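Local structure of SsfX3 (Streptomyces sp. SF2575, 3SKV) at residues 184-196 / 240-254. The protein probably transfers a salicylyl group onto a tetracycline intermediate during antibiotic biosynthesis, using a GDSL/SGNH hydrolase-like fold joined to a jelly-roll domain. The protein carries 1 engineered substitution. Numbering follows the deposited sequence.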
loop_
_atom_site.group_PDB
_atom_site.type_symbol
_atom_site.label_atom_id
_atom_site.label_comp_id
_atom_site.label_asym_id
_atom_site.label_seq_id
_atom_site.Cartn_x
_atom_site.Cartn_y
_atom_site.Cartn_z
ATOM N N SER A 184 -9.315 -16.971 2.285
ATOM C CA SER A 184 -10.222 -15.857 2.549
ATOM C C SER A 184 -9.807 -15.107 3.809
ATOM O O SER A 184 -10.477 -15.164 4.852
ATOM C CB SER A 184 -11.673 -16.327 2.591
ATOM O OG SER A 184 -12.304 -16.030 1.358
ATOM N N LYS A 185 -8.657 -14.417 3.702
ATOM C CA LYS A 185 -8.098 -13.616 4.780
ATOM C C LYS A 185 -8.946 -12.367 4.952
ATOM O O LYS A 185 -9.539 -11.869 3.971
ATOM C CB LYS A 185 -6.667 -13.193 4.443
ATOM C CG LYS A 185 -5.680 -14.286 4.679
ATOM C CD LYS A 185 -4.299 -13.847 4.259
ATOM C CE LYS A 185 -3.399 -15.033 4.023
ATOM N NZ LYS A 185 -3.241 -15.886 5.237
ATOM N N PRO A 186 -9.017 -11.836 6.195
ATOM C CA PRO A 186 -9.760 -10.573 6.391
ATOM C C PRO A 186 -9.097 -9.442 5.602
ATOM O O PRO A 186 -7.876 -9.418 5.443
ATOM C CB PRO A 186 -9.680 -10.341 7.899
ATOM C CG PRO A 186 -9.224 -11.654 8.488
ATOM C CD PRO A 186 -8.396 -12.304 7.455
ATOM N N HIS A 187 -9.903 -8.518 5.102
ATOM C CA HIS A 187 -9.406 -7.410 4.300
ATOM C C HIS A 187 -8.963 -6.253 5.137
ATOM O O HIS A 187 -9.712 -5.789 6.009
ATOM C CB HIS A 187 -10.446 -6.938 3.273
ATOM C CG HIS A 187 -10.740 -7.951 2.234
ATOM N ND1 HIS A 187 -9.993 -8.021 1.077
ATOM C CD2 HIS A 187 -11.681 -8.919 2.214
ATOM C CE1 HIS A 187 -10.500 -9.031 0.386
ATOM N NE2 HIS A 187 -11.522 -9.597 1.026
ATOM N N TRP A 188 -7.760 -5.752 4.841
ATOM C CA TRP A 188 -7.240 -4.578 5.506
ATOM C C TRP A 188 -6.974 -3.460 4.520
ATOM O O TRP A 188 -6.074 -3.573 3.686
ATOM C CB TRP A 188 -6.007 -4.881 6.372
ATOM C CG TRP A 188 -5.379 -3.651 6.971
ATOM C CD1 TRP A 188 -6.013 -2.492 7.341
ATOM C CD2 TRP A 188 -3.985 -3.449 7.233
ATOM N NE1 TRP A 188 -5.101 -1.591 7.832
ATOM C CE2 TRP A 188 -3.847 -2.154 7.787
ATOM C CE3 TRP A 188 -2.835 -4.263 7.106
ATOM C CZ2 TRP A 188 -2.606 -1.650 8.205
ATOM C CZ3 TRP A 188 -1.606 -3.760 7.511
ATOM C CH2 TRP A 188 -1.496 -2.462 8.039
ATOM N N ILE A 189 -7.773 -2.370 4.628
ATOM C CA ILE A 189 -7.615 -1.172 3.815
ATOM C C ILE A 189 -6.827 -0.130 4.594
ATOM O O ILE A 189 -7.226 0.239 5.712
ATOM C CB ILE A 189 -8.953 -0.575 3.296
ATOM C CG1 ILE A 189 -9.823 -1.629 2.577
ATOM C CG2 ILE A 189 -8.669 0.669 2.392
ATOM C CD1 ILE A 189 -11.128 -1.043 1.972
ATOM N N HIS A 190 -5.705 0.352 4.004
ATOM C CA HIS A 190 -4.930 1.419 4.627
ATOM C C HIS A 190 -4.920 2.637 3.684
ATOM O O HIS A 190 -4.569 2.522 2.507
ATOM C CB HIS A 190 -3.512 1.006 5.070
ATOM C CG HIS A 190 -2.756 2.149 5.676
ATOM N ND1 HIS A 190 -3.008 2.576 6.987
ATOM C CD2 HIS A 190 -1.863 2.995 5.101
ATOM C CE1 HIS A 190 -2.254 3.652 7.164
ATOM N NE2 HIS A 190 -1.535 3.937 6.056
ATOM N N TYR A 191 -5.334 3.796 4.225
ATOM C CA TYR A 191 -5.361 5.057 3.480
ATOM C C TYR A 191 -4.544 6.129 4.196
ATOM O O TYR A 191 -4.582 6.228 5.408
ATOM C CB TYR A 191 -6.819 5.529 3.290
ATOM C CG TYR A 191 -6.957 6.909 2.697
ATOM C CD1 TYR A 191 -6.901 7.107 1.321
ATOM C CD2 TYR A 191 -7.137 8.023 3.509
ATOM C CE1 TYR A 191 -6.975 8.386 0.770
ATOM C CE2 TYR A 191 -7.230 9.305 2.966
ATOM C CZ TYR A 191 -7.145 9.480 1.598
ATOM O OH TYR A 191 -7.290 10.729 1.056
ATOM N N GLY A 192 -3.868 6.961 3.440
ATOM C CA GLY A 192 -3.144 8.088 4.015
ATOM C C GLY A 192 -1.632 8.077 3.920
ATOM O O GLY A 192 -1.048 7.376 3.091
ATOM N N ASP A 193 -1.010 8.915 4.770
ATOM C CA ASP A 193 0.430 9.183 4.893
ATOM C C ASP A 193 0.935 10.182 3.843
ATOM O O ASP A 193 0.379 10.296 2.749
ATOM C CB ASP A 193 1.278 7.886 4.937
ATOM C CG ASP A 193 1.052 7.062 6.193
ATOM O OD1 ASP A 193 1.420 7.549 7.298
ATOM O OD2 ASP A 193 0.539 5.916 6.074
ATOM N N SER A 194 1.994 10.895 4.184
ATOM C CA SER A 194 2.575 11.905 3.294
ATOM C C SER A 194 3.785 11.403 2.512
ATOM O O SER A 194 4.337 12.143 1.677
ATOM C CB SER A 194 2.880 13.191 4.059
ATOM O OG SER A 194 3.510 12.884 5.286
ATOM N N ILE A 195 4.137 10.113 2.725
ATOM C CA ILE A 195 5.276 9.461 2.065
ATOM C C ILE A 195 4.932 8.181 1.331
ATOM O O ILE A 195 4.009 7.467 1.716
ATOM C CB ILE A 195 6.487 9.227 3.015
ATOM C CG1 ILE A 195 6.113 8.329 4.221
ATOM C CG2 ILE A 195 7.179 10.557 3.401
ATOM C CD1 ILE A 195 7.273 7.684 4.951
ATOM N N CYS A 196 5.752 7.854 0.321
ATOM C CA CYS A 196 5.682 6.614 -0.426
ATOM C C CYS A 196 6.279 5.561 0.483
ATOM O O CYS A 196 7.380 5.743 1.025
ATOM C CB CYS A 196 6.461 6.729 -1.730
ATOM S SG CYS A 196 6.036 8.188 -2.724
ATOM N N ILE A 240 -13.181 3.354 -0.601
ATOM C CA ILE A 240 -13.095 2.547 0.610
ATOM C C ILE A 240 -14.447 1.898 0.921
ATOM O O ILE A 240 -14.497 0.694 1.197
ATOM C CB ILE A 240 -12.559 3.376 1.796
ATOM C CG1 ILE A 240 -11.094 3.810 1.540
ATOM C CG2 ILE A 240 -12.697 2.585 3.115
ATOM C CD1 ILE A 240 -10.542 4.884 2.455
ATOM N N ARG A 241 -15.530 2.692 0.859
ATOM C CA ARG A 241 -16.900 2.260 1.102
ATOM C C ARG A 241 -17.291 1.110 0.156
ATOM O O ARG A 241 -17.976 0.172 0.582
ATOM C CB ARG A 241 -17.848 3.455 0.869
ATOM C CG ARG A 241 -19.318 3.143 1.067
ATOM C CD ARG A 241 -20.246 4.126 0.401
ATOM N NE ARG A 241 -20.021 4.182 -1.035
ATOM C CZ ARG A 241 -20.475 5.146 -1.822
ATOM N NH1 ARG A 241 -21.141 6.179 -1.309
ATOM N NH2 ARG A 241 -20.226 5.116 -3.121
ATOM N N ASP A 242 -16.871 1.207 -1.129
ATOM C CA ASP A 242 -17.217 0.234 -2.155
ATOM C C ASP A 242 -16.274 -0.980 -2.241
ATOM O O ASP A 242 -16.510 -1.894 -3.019
ATOM C CB ASP A 242 -17.435 0.953 -3.502
ATOM C CG ASP A 242 -18.566 2.000 -3.485
ATOM O OD1 ASP A 242 -19.543 1.816 -2.719
ATOM O OD2 ASP A 242 -18.462 3.007 -4.226
ATOM N N LEU A 243 -15.258 -1.025 -1.388
ATOM C CA LEU A 243 -14.260 -2.095 -1.312
ATOM C C LEU A 243 -14.569 -3.048 -0.133
ATOM O O LEU A 243 -15.076 -2.566 0.875
ATOM C CB LEU A 243 -12.893 -1.429 -1.080
ATOM C CG LEU A 243 -11.829 -1.425 -2.187
ATOM C CD1 LEU A 243 -12.382 -1.682 -3.539
ATOM C CD2 LEU A 243 -11.057 -0.148 -2.197
ATOM N N PRO A 244 -14.262 -4.381 -0.195
ATOM C CA PRO A 244 -14.475 -5.229 1.006
ATOM C C PRO A 244 -13.448 -4.848 2.090
ATOM O O PRO A 244 -12.277 -4.535 1.766
ATOM C CB PRO A 244 -14.242 -6.657 0.498
ATOM C CG PRO A 244 -13.379 -6.521 -0.699
ATOM C CD PRO A 244 -13.611 -5.144 -1.293
ATOM N N ALA A 245 -13.888 -4.825 3.363
ATOM C CA ALA A 245 -12.994 -4.435 4.455
ATOM C C ALA A 245 -13.408 -4.996 5.780
ATOM O O ALA A 245 -14.574 -4.886 6.183
ATOM C CB ALA A 245 -12.924 -2.919 4.556
ATOM N N ASP A 246 -12.428 -5.529 6.494
ATOM C CA ASP A 246 -12.633 -6.065 7.834
ATOM C C ASP A 246 -11.914 -5.192 8.841
ATOM O O ASP A 246 -12.227 -5.271 10.015
ATOM C CB ASP A 246 -12.168 -7.511 7.913
ATOM C CG ASP A 246 -12.999 -8.401 7.035
ATOM O OD1 ASP A 246 -14.133 -8.751 7.449
ATOM O OD2 ASP A 246 -12.556 -8.699 5.900
ATOM N N LEU A 247 -10.989 -4.332 8.366
ATOM C CA LEU A 247 -10.188 -3.374 9.139
ATOM C C LEU A 247 -9.837 -2.223 8.213
ATOM O O LEU A 247 -9.334 -2.456 7.112
ATOM C CB LEU A 247 -8.891 -4.040 9.623
ATOM C CG LEU A 247 -8.121 -3.488 10.839
ATOM C CD1 LEU A 247 -6.622 -3.399 10.581
ATOM C CD2 LEU A 247 -8.734 -2.228 11.470
ATOM N N ILE A 248 -10.132 -0.987 8.641
ATOM C CA ILE A 248 -9.818 0.220 7.896
ATOM C C ILE A 248 -8.943 1.129 8.746
ATOM O O ILE A 248 -9.294 1.424 9.879
ATOM C CB ILE A 248 -11.091 0.947 7.379
ATOM C CG1 ILE A 248 -11.940 0.018 6.496
ATOM C CG2 ILE A 248 -10.729 2.277 6.640
ATOM C CD1 ILE A 248 -13.416 0.382 6.369
ATOM N N SER A 249 -7.824 1.598 8.191
ATOM C CA SER A 249 -6.955 2.548 8.891
ATOM C C SER A 249 -6.691 3.716 7.996
ATOM O O SER A 249 -6.407 3.539 6.809
ATOM C CB SER A 249 -5.659 1.900 9.395
ATOM O OG SER A 249 -4.948 1.141 8.432
ATOM N N LEU A 250 -6.880 4.924 8.554
ATOM C CA LEU A 250 -6.707 6.210 7.885
ATOM C C LEU A 250 -5.699 7.049 8.642
ATOM O O LEU A 250 -5.914 7.315 9.824
ATOM C CB LEU A 250 -8.056 6.994 7.844
ATOM C CG LEU A 250 -9.362 6.238 7.474
ATOM C CD1 LEU A 250 -10.549 7.113 7.705
ATOM C CD2 LEU A 250 -9.358 5.765 6.013
ATOM N N ARG A 251 -4.637 7.506 7.982
ATOM C CA ARG A 251 -3.685 8.406 8.637
ATOM C C ARG A 251 -3.611 9.694 7.871
ATOM O O ARG A 251 -3.226 9.715 6.705
ATOM C CB ARG A 251 -2.308 7.805 8.855
ATOM C CG ARG A 251 -1.753 8.316 10.172
ATOM C CD ARG A 251 -0.273 8.124 10.391
ATOM N NE ARG A 251 0.228 6.978 9.660
ATOM C CZ ARG A 251 0.204 5.731 10.098
ATOM N NH1 ARG A 251 -0.263 5.455 11.310
ATOM N NH2 ARG A 251 0.645 4.751 9.332
ATOM N N VAL A 252 -4.071 10.761 8.492
ATOM C CA VAL A 252 -4.166 12.082 7.847
ATOM C C VAL A 252 -3.707 13.220 8.751
ATOM O O VAL A 252 -3.492 12.994 9.939
ATOM C CB VAL A 252 -5.610 12.307 7.304
ATOM C CG1 VAL A 252 -5.900 11.355 6.137
ATOM C CG2 VAL A 252 -6.665 12.135 8.421
ATOM N N GLY A 253 -3.586 14.427 8.190
ATOM C CA GLY A 253 -3.172 15.623 8.902
ATOM C C GLY A 253 -2.082 16.407 8.195
ATOM O O GLY A 253 -2.362 17.442 7.589
ATOM N N THR A 254 -0.843 15.911 8.250
ATOM C CA THR A 254 0.377 16.520 7.692
ATOM C C THR A 254 0.346 16.876 6.222
ATOM O O THR A 254 0.763 17.974 5.876
ATOM C CB THR A 254 1.642 15.778 8.149
ATOM O OG1 THR A 254 1.672 15.865 9.573
ATOM C CG2 THR A 254 2.945 16.386 7.579
#
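S249 OG joins two rings of strand 187-192: W188 NE1 donates to it at 2.8 Å, and H190 ND1 pairs with it at 2.8 Å. Both rings meet the hydroxyl at an edge. The other ring nitrogen, H190 NE2, donates to D193 OD2 at 2.9 Å, within 8° of the ring plane. H190 is thus held at both nitrogens, which fixes its ring rotation. D193 also forms a salt bridge: R251 NE meets D193 OD1 on its syn side at 2.7 Å, somewhat out of the carboxylate plane. R251 NH2 adds a weak, long bond to D193 OD2.

L247 CD1 lies over the five-membered ring of W188 in a CH-pi contact, 3.4 Å from W188 CD1. A leucine in place of W188 has no ring N-H, and S249 OG would probably be less firmly oriented toward H190 ND1.

The two strands run parallel. I189 N donates to L247 O, S249 N to I189 O, Y191 N to S249 O, and R251 N to Y191 O. D193 N continues the pairing beyond G192 by donating to R251 O. At the other end, D246 OD2 accepts H187 N at 2.8 Å through its anti lone pair, and H187 O accepts D246 N. P244 CG covers the centre of the H187 ring.

On the face bearing I189 and Y191, I189 CD1 packs on L243 CB at 3.5 Å and on A245 CB. Across the five-stranded parallel sheet the strands lie second and third in spatial order, consistent with the SGNH fold. Strand 219-223 borders 187-192, and 286-290 borders 247-252. Helix 208-216 covers the W188 and H190 face; helices 234-242 and 266-278 cover the opposite one.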